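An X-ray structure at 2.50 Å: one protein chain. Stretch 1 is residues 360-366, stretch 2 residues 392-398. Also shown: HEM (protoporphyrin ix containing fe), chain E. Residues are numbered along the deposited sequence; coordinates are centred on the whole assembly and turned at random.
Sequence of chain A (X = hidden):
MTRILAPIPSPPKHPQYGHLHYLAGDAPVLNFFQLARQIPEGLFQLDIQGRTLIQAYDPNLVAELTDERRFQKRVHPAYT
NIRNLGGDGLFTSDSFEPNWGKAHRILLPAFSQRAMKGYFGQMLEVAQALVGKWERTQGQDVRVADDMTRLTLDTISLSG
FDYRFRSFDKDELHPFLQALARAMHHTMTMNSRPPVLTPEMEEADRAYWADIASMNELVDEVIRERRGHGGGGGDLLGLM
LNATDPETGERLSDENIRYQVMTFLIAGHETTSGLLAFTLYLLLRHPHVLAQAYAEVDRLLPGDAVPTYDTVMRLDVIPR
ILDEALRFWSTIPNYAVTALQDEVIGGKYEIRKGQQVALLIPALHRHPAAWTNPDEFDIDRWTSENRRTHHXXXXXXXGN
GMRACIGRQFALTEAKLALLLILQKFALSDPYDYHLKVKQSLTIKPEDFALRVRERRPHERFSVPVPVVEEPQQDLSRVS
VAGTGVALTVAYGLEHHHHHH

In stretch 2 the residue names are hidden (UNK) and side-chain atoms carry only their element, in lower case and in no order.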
# COMPACT_ATOMS: atom_id res chain seq x y z
N LEU A 360 9.88 -9.63 7.00
CA LEU A 360 8.58 -10.18 7.41
C LEU A 360 7.85 -9.16 8.29
O LEU A 360 7.80 -9.26 9.52
CB LEU A 360 8.79 -11.53 8.09
CG LEU A 360 7.55 -12.34 8.44
CD1 LEU A 360 6.68 -12.64 7.20
CD2 LEU A 360 7.97 -13.62 9.16
N ILE A 361 7.22 -8.19 7.61
CA ILE A 361 6.68 -7.01 8.29
C ILE A 361 5.74 -7.34 9.43
O ILE A 361 5.87 -6.75 10.51
CB ILE A 361 6.03 -6.07 7.25
CG1 ILE A 361 7.02 -5.58 6.18
CG2 ILE A 361 5.39 -4.86 7.94
CD1 ILE A 361 8.20 -4.69 6.72
N PRO A 362 4.76 -8.24 9.29
CA PRO A 362 3.91 -8.54 10.45
C PRO A 362 4.69 -9.03 11.65
O PRO A 362 4.39 -8.63 12.78
CB PRO A 362 2.95 -9.61 9.92
CG PRO A 362 3.01 -9.49 8.48
CD PRO A 362 4.34 -8.99 8.10
N ALA A 363 5.69 -9.89 11.44
CA ALA A 363 6.46 -10.38 12.57
C ALA A 363 7.33 -9.26 13.15
O ALA A 363 7.50 -9.18 14.37
CB ALA A 363 7.30 -11.58 12.14
N LEU A 364 7.89 -8.41 12.29
CA LEU A 364 8.69 -7.26 12.75
C LEU A 364 7.84 -6.25 13.51
O LEU A 364 8.25 -5.72 14.56
CB LEU A 364 9.38 -6.61 11.55
CG LEU A 364 10.07 -5.27 11.78
CD1 LEU A 364 11.32 -5.38 12.64
CD2 LEU A 364 10.39 -4.66 10.48
N HIS A 365 6.68 -5.92 12.96
CA HIS A 365 5.79 -4.93 13.55
C HIS A 365 5.23 -5.39 14.89
O HIS A 365 4.60 -4.59 15.60
CB HIS A 365 4.68 -4.63 12.57
CG HIS A 365 5.07 -3.63 11.53
ND1 HIS A 365 4.16 -3.09 10.64
CD2 HIS A 365 6.25 -3.03 11.26
CE1 HIS A 365 4.78 -2.21 9.86
NE2 HIS A 365 6.05 -2.15 10.22
N ARG A 366 5.39 -6.68 15.20
CA ARG A 366 4.93 -7.29 16.44
C ARG A 366 6.05 -7.95 17.24
O ARG A 366 5.78 -8.85 18.04
CB ARG A 366 3.86 -8.33 16.11
CG ARG A 366 2.60 -7.75 15.59
CD ARG A 366 1.66 -8.89 15.41
NE ARG A 366 0.56 -8.53 14.55
CZ ARG A 366 -0.71 -8.63 14.91
NH1 ARG A 366 -1.00 -9.09 16.12
NH2 ARG A 366 -1.69 -8.27 14.07
N UNK A 392 14.24 1.96 15.98
CA UNK A 392 14.26 2.69 14.69
C UNK A 392 14.16 1.80 13.47
O UNK A 392 13.99 2.33 12.37
c UNK A 392 15.43 2.25 16.80
c UNK A 392 15.96 3.52 16.19
c UNK A 392 15.60 3.42 14.71
N UNK A 393 14.23 0.49 13.61
CA UNK A 393 14.14 -0.39 12.45
C UNK A 393 12.94 -1.32 12.53
O UNK A 393 12.85 -2.24 11.71
c UNK A 393 15.43 -1.19 12.27
N UNK A 394 12.02 -1.11 13.47
CA UNK A 394 10.93 -2.05 13.69
C UNK A 394 9.59 -1.58 13.13
O UNK A 394 8.55 -2.20 13.42
c UNK A 394 10.80 -2.38 15.20
N UNK A 395 9.56 -0.48 12.38
CA UNK A 395 8.32 0.06 11.82
C UNK A 395 8.59 0.53 10.40
O UNK A 395 9.11 1.63 10.18
c UNK A 395 6.42 1.68 12.32
c UNK A 395 7.79 1.19 12.68
c UNK A 395 4.04 1.27 12.04
c UNK A 395 6.20 3.01 11.94
c UNK A 395 5.32 0.83 12.37
c UNK A 395 3.86 2.58 11.67
c UNK A 395 4.94 3.45 11.62
o UNK A 395 2.59 2.98 11.37
N UNK A 396 8.22 -0.29 9.42
CA UNK A 396 8.59 -0.05 8.03
C UNK A 396 7.41 -0.23 7.06
O UNK A 396 7.56 -0.85 6.01
n UNK A 396 13.42 2.06 7.81
c UNK A 396 11.53 0.64 8.26
c UNK A 396 11.05 -0.79 8.40
c UNK A 396 9.73 -1.00 7.66
c UNK A 396 13.02 0.69 8.20
N UNK A 397 6.24 0.36 7.35
CA UNK A 397 5.09 0.14 6.46
C UNK A 397 5.22 0.87 5.14
O UNK A 397 4.53 0.52 4.17
c UNK A 397 4.46 1.68 8.14
c UNK A 397 3.90 0.65 7.27
c UNK A 397 5.93 1.34 8.41
N UNK A 398 6.06 1.90 5.07
CA UNK A 398 6.28 2.66 3.85
C UNK A 398 7.69 2.40 3.31
O UNK A 398 8.35 3.31 2.80
c UNK A 398 6.01 4.15 4.09
c UNK A 398 2.78 5.00 5.99
c UNK A 398 3.58 4.41 3.38
c UNK A 398 1.84 4.98 4.96
c UNK A 398 4.55 4.46 4.39
c UNK A 398 2.24 4.68 3.65
c UNK A 398 4.13 4.73 5.69
CHA HEM E . 6.84 2.39 -2.66
CHB HEM E . 3.49 5.33 -4.60
CHC HEM E . 0.48 4.30 -0.90
CHD HEM E . 3.71 1.15 0.86
C1A HEM E . 6.20 3.28 -3.49
C2A HEM E . 6.73 3.78 -4.74
C3A HEM E . 5.83 4.63 -5.27
C4A HEM E . 4.66 4.62 -4.41
CMA HEM E . 5.98 5.42 -6.60
CAA HEM E . 8.14 3.47 -5.26
CBA HEM E . 9.07 4.58 -4.76
CGA HEM E . 10.49 4.43 -5.28
O1A HEM E . 11.04 5.48 -5.74
O2A HEM E . 11.08 3.31 -5.37
C1B HEM E . 2.40 5.35 -3.76
C2B HEM E . 1.19 6.16 -3.92
C3B HEM E . 0.40 5.90 -2.87
C4B HEM E . 1.03 4.88 -2.06
CMB HEM E . 0.98 7.18 -5.06
CAB HEM E . -1.03 6.40 -2.53
CBB HEM E . -1.79 7.14 -3.34
C1C HEM E . 1.08 3.34 -0.10
C2C HEM E . 0.55 2.78 1.15
C3C HEM E . 1.48 1.90 1.57
C4C HEM E . 2.59 1.92 0.68
CMC HEM E . -0.83 3.11 1.78
CAC HEM E . 1.54 1.01 2.80
CBC HEM E . 0.57 0.99 3.71
C1D HEM E . 4.84 1.20 0.06
C2D HEM E . 6.03 0.38 0.21
C3D HEM E . 6.87 0.74 -0.76
C4D HEM E . 6.26 1.77 -1.57
CMD HEM E . 6.30 -0.70 1.29
CAD HEM E . 8.25 0.13 -0.97
CBD HEM E . 7.97 -1.06 -1.86
CGD HEM E . 9.20 -1.88 -2.06
O1D HEM E . 9.16 -2.65 -3.06
O2D HEM E . 10.18 -1.77 -1.26
NA HEM E . 4.93 3.79 -3.34
NB HEM E . 2.27 4.60 -2.61
NC HEM E . 2.32 2.78 -0.36
ND HEM E . 5.02 2.04 -1.03
FE HEM E . 3.72 3.35 -1.75

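Position 392 carries three side-chain carbons that close a five-membered ring onto its own backbone N. It stays clear of stretch 1: its nearest side-chain atom, the ring carbon bonded to N, is 9.6 Å from Leu364 CD1. The closed ring identifies proline, Pro392.

Position 393 has a single side-chain carbon, which points sideways. It meets stretch 1 through its backbone, its O lying 3.6 Å from Leu364 CD1. One carbon makes it alanine, Ala393.

Position 394 again shows one carbon. Its CA is 3.5 Å from Leu364 CD1 and its CB 4.0 Å from the same atom, an apolar contact that lays the leucine methyl against both atoms. Its O also sits 3.3 Å from His365 CD2, a close contact with a ring carbon. This too is alanine, Ala394.

Position 395 has one carbon leading to a six-carbon ring that bears one oxygen, on the ring carbon across from the attachment point. A ring carbon stands 3.7 Å from His365 NE2. The pattern is that of tyrosine. The CA-to-CB bond of Tyr395 points away from stretch 1, yet with chi1 at -171° (t) the ring comes back within reach, CD1 over one face of the imidazole. The ring centroids are 5.1 Å apart with planes at 33°, an oblique pairing. Tyr395 OH is hydrogen-bonded elsewhere in the structure.

Position 396 holds four carbons in an unbranched row ending in nitrogen. Its CB is 4.1 Å from Ile361 CD1, and its backbone N donates a hydrogen bond to His365 NE2 at 3.0 Å, with an N-H...acceptor angle of 157°. The row identifies lysine. Lys396 CG is 4.4 Å from Leu364 CD2; the end of the chain leads away.

Position 397 repeats the three-carbon ring closed onto N, the carbon bonded to N lying 3.9 Å from His365 NE2. It is proline. With no N-H to donate, Pro397 meets the imidazole by packing alone. Its O approaches HEM CAC at 3.3 Å.

Position 398 has one carbon and a six-carbon ring without oxygen, and does not touch stretch 1: phenylalanine. Phe398 CE1 lies 3.6 Å from HEM C3C.

The contact therefore centres on His365. Its CA-to-CB bond points sideways, but the side chain, at chi1 -82° (m), carries NE2 to the irregular backbone of stretch 2, where the Lys396 N-H meets it near the ring plane. Since NE2 accepts this bond, it is the unprotonated ring nitrogen here; ND1 is hydrogen-bonded elsewhere. Leu364 and Ile361, whose CA-to-CB bonds point toward stretch 2, add apolar packing, and 293 Å² is buried in total.

Stretch 2 392-398: PAAYKPF
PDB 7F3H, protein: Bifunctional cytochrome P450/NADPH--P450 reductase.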